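Local coordinates for protein cysteine synthase 3 (Entamoeba histolytica, PDB 6KR5) that probably catalyses the pyridoxal-phosphate-dependent formation of cysteine from O-acetylserine and sulfide, at residues Glu80-Thr85 with Glu144-Gln149; Val104-Pro109 with Met118-Phe123; Asn64-Ala69 with Ala98-Pro103. All coordinates share one frame; numbering follows the deposited sequence. Where two conformers were deposited one is given.

Contact 1: Glu80-Thr85 with Glu144-Gln149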
loop_
_atom_site.group_PDB
_atom_site.type_symbol
_atom_site.label_atom_id
_atom_site.label_comp_id
_atom_site.label_asym_id
_atom_site.label_seq_id
_atom_site.Cartn_x
_atom_site.Cartn_y
_atom_site.Cartn_z
ATOM N N GLU B 80 -2.391 -7.960 27.623
ATOM C CA GLU B 80 -2.388 -6.919 26.598
ATOM C C GLU B 80 -0.968 -6.692 26.111
ATOM O O GLU B 80 -0.018 -6.791 26.884
ATOM C CB GLU B 80 -2.980 -5.612 27.140
ATOM C CG GLU B 80 -4.361 -5.816 27.752
ATOM C CD GLU B 80 -5.017 -4.538 28.217
ATOM O OE1 GLU B 80 -4.483 -3.439 27.938
ATOM O OE2 GLU B 80 -6.085 -4.619 28.863
ATOM N N ILE B 81 -0.833 -6.393 24.825
ATOM C CA ILE B 81 0.460 -6.072 24.231
ATOM C C ILE B 81 0.800 -4.617 24.532
ATOM O O ILE B 81 -0.087 -3.760 24.595
ATOM C CB ILE B 81 0.406 -6.348 22.713
ATOM C CG1 ILE B 81 0.091 -7.825 22.443
ATOM C CG2 ILE B 81 1.714 -5.946 22.037
ATOM C CD1 ILE B 81 -0.847 -8.060 21.275
ATOM N N ILE B 82 2.087 -4.315 24.732
ATOM C CA ILE B 82 2.514 -2.927 24.876
ATOM C C ILE B 82 3.834 -2.721 24.137
ATOM O O ILE B 82 4.681 -3.618 24.082
ATOM C CB ILE B 82 2.621 -2.500 26.361
ATOM C CG1 ILE B 82 2.856 -0.988 26.463
ATOM C CG2 ILE B 82 3.706 -3.285 27.100
ATOM C CD1 ILE B 82 2.820 -0.447 27.879
ATOM N N GLU B 83 3.992 -1.535 23.555
ATOM C CA GLU B 83 5.239 -1.130 22.928
ATOM C C GLU B 83 5.321 0.389 22.964
ATOM O O GLU B 83 4.297 1.073 22.971
ATOM C CB GLU B 83 5.351 -1.663 21.496
ATOM C CG GLU B 83 6.665 -1.295 20.777
ATOM C CD GLU B 83 7.892 -1.871 21.468
ATOM O OE1 GLU B 83 8.313 -1.322 22.514
ATOM O OE2 GLU B 83 8.444 -2.858 20.942
ATOM N N ALA B 84 6.552 0.909 23.032
ATOM C CA ALA B 84 6.819 2.336 22.908
ATOM C C ALA B 84 7.308 2.568 21.489
ATOM O O ALA B 84 8.427 2.181 21.142
ATOM C CB ALA B 84 7.850 2.804 23.936
ATOM N N THR B 85 6.462 3.171 20.661
ATOM C CA THR B 85 6.806 3.345 19.258
ATOM C C THR B 85 5.914 4.415 18.661
ATOM O O THR B 85 4.734 4.496 18.991
ATOM C CB THR B 85 6.649 2.035 18.462
ATOM O OG1 THR B 85 6.858 2.288 17.066
ATOM C CG2 THR B 85 5.258 1.447 18.633
ATOM N N GLU B 144 7.848 2.827 30.925
ATOM C CA GLU B 144 8.442 2.114 32.055
ATOM C C GLU B 144 7.529 2.157 33.270
ATOM O O GLU B 144 7.402 1.163 33.995
ATOM C CB GLU B 144 9.811 2.705 32.394
ATOM C CG GLU B 144 10.863 2.553 31.308
ATOM C CD GLU B 144 11.248 1.106 31.048
ATOM O OE1 GLU B 144 10.926 0.238 31.887
ATOM O OE2 GLU B 144 11.877 0.835 30.000
ATOM N N GLU B 145 6.884 3.300 33.507
ATOM C CA GLU B 145 5.920 3.401 34.593
ATOM C C GLU B 145 4.779 2.409 34.407
ATOM O O GLU B 145 4.335 1.774 35.369
ATOM C CB GLU B 145 5.390 4.832 34.684
ATOM C CG GLU B 145 4.174 5.006 35.572
ATOM C CD GLU B 145 3.893 6.465 35.882
ATOM O OE1 GLU B 145 4.789 7.137 36.435
ATOM O OE2 GLU B 145 2.780 6.937 35.575
ATOM N N LEU B 146 4.309 2.245 33.168
ATOM C CA LEU B 146 3.206 1.326 32.908
ATOM C C LEU B 146 3.622 -0.123 33.127
ATOM O O LEU B 146 2.864 -0.911 33.702
ATOM C CB LEU B 146 2.693 1.521 31.484
ATOM C CG LEU B 146 1.761 2.706 31.259
ATOM C CD1 LEU B 146 1.477 2.866 29.769
ATOM C CD2 LEU B 146 0.471 2.523 32.030
ATOM N N ILE B 147 4.817 -0.495 32.662
ATOM C CA ILE B 147 5.299 -1.863 32.830
ATOM C C ILE B 147 5.433 -2.207 34.308
ATOM O O ILE B 147 5.170 -3.343 34.724
ATOM C CB ILE B 147 6.630 -2.052 32.077
ATOM C CG1 ILE B 147 6.405 -1.944 30.572
ATOM C CG2 ILE B 147 7.274 -3.387 32.426
ATOM C CD1 ILE B 147 5.968 -3.246 29.941
ATOM N N LYS B 148 5.839 -1.233 35.126
ATOM C CA LYS B 148 5.963 -1.480 36.561
ATOM C C LYS B 148 4.601 -1.570 37.235
ATOM O O LYS B 148 4.451 -2.290 38.230
ATOM C CB LYS B 148 6.810 -0.386 37.213
ATOM N N GLN B 149 3.602 -0.854 36.714
ATOM C CA GLN B 149 2.248 -0.907 37.249
ATOM C C GLN B 149 1.468 -2.125 36.773
ATOM O O GLN B 149 0.403 -2.411 37.329
ATOM C CB GLN B 149 1.479 0.369 36.874
ATOM C CG GLN B 149 2.020 1.651 37.508
ATOM C CD GLN B 149 1.449 2.917 36.875
ATOM O OE1 GLN B 149 1.228 2.981 35.662
ATOM N NE2 GLN B 149 1.211 3.932 37.701
#

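Contact 2: Val104-Pro109 with Met118-Phe123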
loop_
_atom_site.group_PDB
_atom_site.type_symbol
_atom_site.label_atom_id
_atom_site.label_comp_id
_atom_site.label_asym_id
_atom_site.label_seq_id
_atom_site.Cartn_x
_atom_site.Cartn_y
_atom_site.Cartn_z
ATOM N N VAL B 104 -3.909 -3.837 22.241
ATOM C CA VAL B 104 -2.574 -3.314 21.968
ATOM C C VAL B 104 -2.479 -1.905 22.547
ATOM O O VAL B 104 -3.283 -1.025 22.204
ATOM C CB VAL B 104 -2.258 -3.312 20.462
ATOM C CG1 VAL B 104 -0.879 -2.718 20.207
ATOM C CG2 VAL B 104 -2.349 -4.726 19.892
ATOM N N ASN B 105 -1.502 -1.692 23.427
ATOM C CA ASN B 105 -1.203 -0.384 23.995
ATOM C C ASN B 105 0.065 0.165 23.352
ATOM O O ASN B 105 1.103 -0.493 23.381
ATOM C CB ASN B 105 -1.015 -0.482 25.511
ATOM C CG ASN B 105 -2.224 -1.064 26.210
ATOM O OD1 ASN B 105 -3.188 -0.354 26.496
ATOM N ND2 ASN B 105 -2.183 -2.367 26.481
ATOM N N ILE B 106 -0.018 1.360 22.770
ATOM C CA ILE B 106 1.135 2.004 22.146
ATOM C C ILE B 106 1.420 3.306 22.874
ATOM O O ILE B 106 0.532 4.159 22.999
ATOM C CB ILE B 106 0.896 2.284 20.649
ATOM C CG1 ILE B 106 0.537 0.997 19.896
ATOM C CG2 ILE B 106 2.101 3.026 20.047
ATOM C CD1 ILE B 106 1.604 -0.050 19.854
ATOM N N VAL B 107 2.662 3.466 23.338
ATOM C CA VAL B 107 3.094 4.659 24.059
ATOM C C VAL B 107 3.888 5.540 23.105
ATOM O O VAL B 107 4.843 5.072 22.478
ATOM C CB VAL B 107 3.945 4.290 25.284
ATOM C CG1 VAL B 107 4.187 5.521 26.129
ATOM C CG2 VAL B 107 3.261 3.182 26.082
ATOM N N MET B 108 3.510 6.810 23.006
ATOM C CA MET B 108 4.172 7.749 22.105
ATOM C C MET B 108 3.886 9.166 22.598
ATOM O O MET B 108 2.894 9.393 23.292
ATOM C CB MET B 108 3.666 7.575 20.666
ATOM C CG MET B 108 2.156 7.656 20.577
ATOM S SD MET B 108 1.532 7.058 19.005
ATOM C CE MET B 108 2.611 7.955 17.890
ATOM N N PRO B 109 4.743 10.131 22.242
ATOM C CA PRO B 109 4.424 11.529 22.593
ATOM C C PRO B 109 3.209 12.014 21.816
ATOM O O PRO B 109 2.996 11.636 20.662
ATOM C CB PRO B 109 5.695 12.290 22.185
ATOM C CG PRO B 109 6.752 11.242 22.024
ATOM C CD PRO B 109 6.030 10.015 21.557
ATOM N N MET B 118 -3.603 7.928 14.082
ATOM C CA MET B 118 -4.928 7.677 13.535
ATOM C C MET B 118 -5.028 6.259 12.986
ATOM O O MET B 118 -6.047 5.587 13.179
ATOM C CB MET B 118 -5.228 8.720 12.461
ATOM C CG MET B 118 -6.561 8.578 11.780
ATOM S SD MET B 118 -6.788 9.977 10.650
ATOM C CE MET B 118 -6.769 11.351 11.792
ATOM N N ILE B 119 -3.981 5.782 12.310
ATOM C CA ILE B 119 -4.002 4.408 11.804
ATOM C C ILE B 119 -4.119 3.426 12.961
ATOM O O ILE B 119 -4.947 2.509 12.942
ATOM C CB ILE B 119 -2.750 4.110 10.960
ATOM C CG1 ILE B 119 -2.735 4.905 9.656
ATOM C CG2 ILE B 119 -2.653 2.613 10.649
ATOM C CD1 ILE B 119 -1.402 4.783 8.945
ATOM N N MET B 120 -3.299 3.613 14.000
ATOM C CA MET B 120 -3.323 2.676 15.120
ATOM C C MET B 120 -4.647 2.737 15.875
ATOM O O MET B 120 -5.233 1.695 16.199
ATOM C CB MET B 120 -2.133 2.954 16.037
ATOM C CG MET B 120 -0.811 2.565 15.392
ATOM S SD MET B 120 0.567 2.875 16.493
ATOM C CE MET B 120 0.329 4.618 16.696
ATOM N N LYS B 121 -5.162 3.944 16.125
ATOM C CA LYS B 121 -6.474 4.064 16.759
ATOM C C LYS B 121 -7.563 3.390 15.924
ATOM O O LYS B 121 -8.483 2.775 16.479
ATOM C CB LYS B 121 -6.813 5.536 16.995
ATOM N N ALA B 122 -7.466 3.474 14.587
ATOM C CA ALA B 122 -8.477 2.838 13.742
ATOM C C ALA B 122 -8.485 1.324 13.919
ATOM O O ALA B 122 -9.553 0.693 13.865
ATOM C CB ALA B 122 -8.253 3.200 12.272
ATOM N N PHE B 123 -7.309 0.729 14.160
ATOM C CA PHE B 123 -7.197 -0.693 14.450
ATOM C C PHE B 123 -7.617 -1.049 15.871
ATOM O O PHE B 123 -7.562 -2.227 16.241
ATOM C CB PHE B 123 -5.761 -1.160 14.198
ATOM C CG PHE B 123 -5.479 -1.519 12.761
ATOM C CD1 PHE B 123 -5.681 -2.815 12.303
ATOM C CD2 PHE B 123 -4.987 -0.568 11.871
ATOM C CE1 PHE B 123 -5.403 -3.151 10.973
ATOM C CE2 PHE B 123 -4.706 -0.907 10.547
ATOM C CZ PHE B 123 -4.914 -2.197 10.104
#

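Contact 3: Asn64-Ala69 with Ala98-Pro103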
loop_
_atom_site.group_PDB
_atom_site.type_symbol
_atom_site.label_atom_id
_atom_site.label_comp_id
_atom_site.label_asym_id
_atom_site.label_seq_id
_atom_site.Cartn_x
_atom_site.Cartn_y
_atom_site.Cartn_z
ATOM N N ASN B 64 4.824 -11.762 13.759
ATOM C CA ASN B 64 5.549 -12.879 14.363
ATOM C C ASN B 64 5.793 -12.683 15.854
ATOM O O ASN B 64 5.807 -13.668 16.603
ATOM C CB ASN B 64 6.878 -13.141 13.659
ATOM C CG ASN B 64 7.352 -14.556 13.903
ATOM O OD1 ASN B 64 6.630 -15.512 13.586
ATOM N ND2 ASN B 64 8.524 -14.707 14.520
ATOM N N ILE B 65 6.014 -11.447 16.312
ATOM C CA ILE B 65 6.165 -11.216 17.752
ATOM C C ILE B 65 4.922 -11.699 18.494
ATOM O O ILE B 65 5.015 -12.411 19.499
ATOM C CB ILE B 65 6.453 -9.727 18.023
ATOM C CG1 ILE B 65 7.929 -9.427 17.723
ATOM C CG2 ILE B 65 6.088 -9.348 19.452
ATOM C CD1 ILE B 65 8.267 -7.975 17.745
ATOM N N ILE B 66 3.742 -11.364 17.981
ATOM C CA ILE B 66 2.512 -11.741 18.666
ATOM C C ILE B 66 2.201 -13.221 18.466
ATOM O O ILE B 66 1.839 -13.921 19.420
ATOM C CB ILE B 66 1.366 -10.837 18.190
ATOM C CG1 ILE B 66 1.623 -9.409 18.667
ATOM C CG2 ILE B 66 0.039 -11.332 18.729
ATOM C CD1 ILE B 66 0.754 -8.374 17.974
ATOM N N TYR B 67 2.355 -13.721 17.237
ATOM C CA TYR B 67 2.051 -15.119 16.942
ATOM C C TYR B 67 2.903 -16.049 17.788
ATOM O O TYR B 67 2.393 -16.995 18.402
ATOM C CB TYR B 67 2.285 -15.388 15.460
ATOM C CG TYR B 67 1.801 -16.723 14.947
ATOM C CD1 TYR B 67 0.631 -17.295 15.426
ATOM C CD2 TYR B 67 2.495 -17.385 13.950
ATOM C CE1 TYR B 67 0.182 -18.507 14.935
ATOM C CE2 TYR B 67 2.059 -18.596 13.455
ATOM C CZ TYR B 67 0.903 -19.155 13.950
ATOM O OH TYR B 67 0.464 -20.362 13.453
ATOM N N GLN B 68 4.210 -15.802 17.825
ATOM C CA GLN B 68 5.073 -16.698 18.583
ATOM C C GLN B 68 4.777 -16.612 20.072
ATOM O O GLN B 68 4.815 -17.630 20.780
ATOM C CB GLN B 68 6.540 -16.381 18.316
ATOM C CG GLN B 68 7.471 -17.494 18.818
ATOM C CD GLN B 68 7.290 -18.785 18.036
ATOM O OE1 GLN B 68 7.311 -18.784 16.810
ATOM N NE2 GLN B 68 7.101 -19.893 18.745
ATOM N N ALA B 69 4.469 -15.409 20.570
ATOM C CA ALA B 69 4.162 -15.269 21.992
ATOM C C ALA B 69 2.906 -16.043 22.353
ATOM O O ALA B 69 2.838 -16.663 23.422
ATOM C CB ALA B 69 4.014 -13.797 22.376
ATOM N N ALA B 98 -5.380 -6.826 16.324
ATOM C CA ALA B 98 -6.800 -6.770 15.994
ATOM C C ALA B 98 -7.317 -8.130 15.523
ATOM O O ALA B 98 -8.440 -8.525 15.856
ATOM C CB ALA B 98 -7.034 -5.694 14.931
ATOM N N VAL B 99 -6.516 -8.863 14.752
ATOM C CA VAL B 99 -6.996 -10.128 14.201
ATOM C C VAL B 99 -6.873 -11.252 15.223
ATOM O O VAL B 99 -7.771 -12.099 15.339
ATOM C CB VAL B 99 -6.252 -10.447 12.889
ATOM C CG1 VAL B 99 -6.707 -11.776 12.347
ATOM C CG2 VAL B 99 -6.499 -9.343 11.852
ATOM N N PHE B 100 -5.788 -11.267 16.003
ATOM C CA PHE B 100 -5.652 -12.277 17.049
ATOM C C PHE B 100 -6.561 -12.009 18.237
ATOM O O PHE B 100 -6.733 -12.902 19.077
ATOM C CB PHE B 100 -4.205 -12.360 17.543
ATOM C CG PHE B 100 -3.288 -13.106 16.624
ATOM C CD1 PHE B 100 -3.483 -14.456 16.373
ATOM C CD2 PHE B 100 -2.207 -12.471 16.032
ATOM C CE1 PHE B 100 -2.629 -15.155 15.520
ATOM C CE2 PHE B 100 -1.344 -13.166 15.182
ATOM C CZ PHE B 100 -1.553 -14.505 14.927
ATOM N N GLY B 101 -7.117 -10.807 18.345
ATOM C CA GLY B 101 -8.040 -10.499 19.423
ATOM C C GLY B 101 -7.398 -10.091 20.728
ATOM O O GLY B 101 -7.939 -10.397 21.797
ATOM N N TYR B 102 -6.255 -9.405 20.683
ATOM C CA TYR B 102 -5.606 -8.931 21.892
ATOM C C TYR B 102 -5.557 -7.411 21.917
ATOM O O TYR B 102 -5.316 -6.788 20.882
ATOM C CB TYR B 102 -4.173 -9.459 22.000
ATOM C CG TYR B 102 -4.100 -10.870 22.499
ATOM C CD1 TYR B 102 -4.257 -11.938 21.625
ATOM C CD2 TYR B 102 -3.893 -11.141 23.854
ATOM C CE1 TYR B 102 -4.196 -13.230 22.077
ATOM C CE2 TYR B 102 -3.836 -12.432 24.309
ATOM C CZ TYR B 102 -3.989 -13.468 23.417
ATOM O OH TYR B 102 -3.929 -14.761 23.871
ATOM N N PRO B 103 -5.761 -6.788 23.072
ATOM C CA PRO B 103 -5.578 -5.334 23.148
ATOM C C PRO B 103 -4.120 -4.973 22.903
ATOM O O PRO B 103 -3.205 -5.709 23.289
ATOM C CB PRO B 103 -6.011 -4.990 24.579
ATOM C CG PRO B 103 -6.886 -6.140 25.002
ATOM C CD PRO B 103 -6.295 -7.352 24.325
#

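Contact 1: Glu80-Thr85 with Glu144-Gln149
Ile82 holds CG1 trans to its backbone N (chi1 -171°) and keeps the rest of that branch extended, which carries CD1 out from the strand to Leu146; CG2 is thereby left between the backbone N and carbonyl carbon, and it faces Ile147. On the helix, Ile147 starts off along the flank of the contact, but a bend at its second torsion (chi2 -85°) swings CD1 back to the strand. This is strand-to-helix packing on one face of the four-stranded parallel sheet in an alpha/beta domain of the fold-type II pyridoxal-phosphate enzymes. Helix 135-149 connects edge strand 126-130 to edge strand 154-156 along the chain and here packs over inner strand 80-84.

The two branches of Ile82 each have their own partner. CG2 meets CD1 of Ile147 at 3.6 Å, the closer of the two touches. CD1 of Ile82 lies against the base as well as the end of Leu146, 4.0 Å from its CD1 and 4.1 Å from its CB. Both helix side chains run aslant to the isoleucine, and every touching atom is carbon. Tyr143, one turn earlier on the helix, also packs on Ile82, and Tyr154 of the neighbouring strand touches both Ile82 and Leu146. Together they enclose an apolar layer between sheet and helix.

The strand itself is fixed from both sides, by backbone hydrogen bonds of Ile81 to Asn105 and of Ile82 to Phe155. At its end, where Glu83 turns its CB away from the helix, the carboxylate is gripped by two amides: OE2 accepts from Gln159 N, while OE1 uses its anti lone pair to take a bent bond from Ala84 N (2.9 Å, 146° at the hydrogen).

Contact 2: Val104-Pro109 with Met118-Phe123
Met120 crosses Ile106 at about a right angle, setting its sulfur against the fork of the isoleucine: SD lies 3.9 Å from CG1 of Ile106 and also 3.9 Å from its CG2. The methionine leaves the helix with CG beside the backbone N, runs straight through chi2, then bends at the sulfur (chi3 -60°). That bend turns CE along the strand, from Ile106, whose CG2 is 4.1 Å from it, to Met108. The two methionines approach tip to tip, with SD of Met108 and CE of Met120 3.6 Å apart in the modelled conformer; Met108 is deposited in two conformers, so this touch is doubtful.

With no hydrogen bond between the segments, the interface is one of thioether and hydrocarbon alone, and all three touching residues are buried. Leu127 lies against both Ile106 and Met120, and Cys94 of helix 88-100 adds to the apolar surroundings of Met120. Other residues of helix 114-122 reach the dimer interface: Met118 packs on Leu314 of the second subunit and Ile119 on Met276 of the second subunit. The bound pyridoxal phosphate is about 12 Å from the side chain of Met120, so the contact is not part of the cofactor's first shell. Its setting is a classical beta-alpha-beta unit, in which helix 114-122 packs on strand 104-109 before the chain enters the neighbouring parallel strand 126-130.

Contact 3: Asn64-Ala69 with Ala98-Pro103
Phe100 reaches across from the last turn of its helix and touches two successive residues of helix 58-72, Ile66 and Tyr67, with different parts of its ring. CD2 of Phe100 lies 3.7 Å from CG2 of Ile66, the two side chains running alongside each other and pointing opposite ways. CZ, at the far end of the phenyl ring, comes to 3.6 Å from CD1 of Tyr67 and also approaches CB of that tyrosine at 4.0 Å. The two ring planes are nearly parallel, at 15°, yet the rings are so far offset, with centroids 5.8 Å from each other, that they barely overlap, so this is not a full stack.

Tyr67 owes this position to its first torsion (chi1 -170°), which places the ring beside its own carbonyl carbon. Ile66 turns its other branch to the sheet, where it packs on Ile81 of strand 80-84. Leu18 touches Phe100, and the ring of Phe63, one helical turn back, meets that of Tyr67.

Farther out lies the dimer partner: Phe100 packs on Ile4 of the second subunit, and Tyr67 OH makes a weak hydrogen bond with the backbone N of the same Ile4. Directly after Phe100 the chain leaves its helix at Gly101, whose positive phi (84°) turns it out into the link to strand 104-109. The contact thus joins helices 58-72 and 88-100, which flank the sheet on one face, next to the subunit interface. No hydrogen bond links the two segments; cohesion between them comes from dispersion among aliphatic and aromatic carbons, while the tyrosine hydroxyl directs its polarity to the second subunit.

How the contacts relate
The three contacts belong to one alpha/beta domain, their centres 13 to 16 Å apart. Contacts 1 and 2 share the parallel sheet through neighbouring strands 80-84 and 104-109, joined by Ile81 O to Asn105 N and Glu83 O to Val107 N, probable hydrogen bonds. They use opposite faces: helix 135-149 covers one, helix 114-122 the other. Contact 3 lies on the latter side and meets contact 1 where Ile81 packs on Tyr102. In sequence, both segments of contact 2 fall between those of contact 1; contact 3 is complete before contact 2 begins, and its segments alternate with those of contact 1. Contacts 2 and 3 also touch the second subunit, tying this sheet-and-helix sandwich to the dimer.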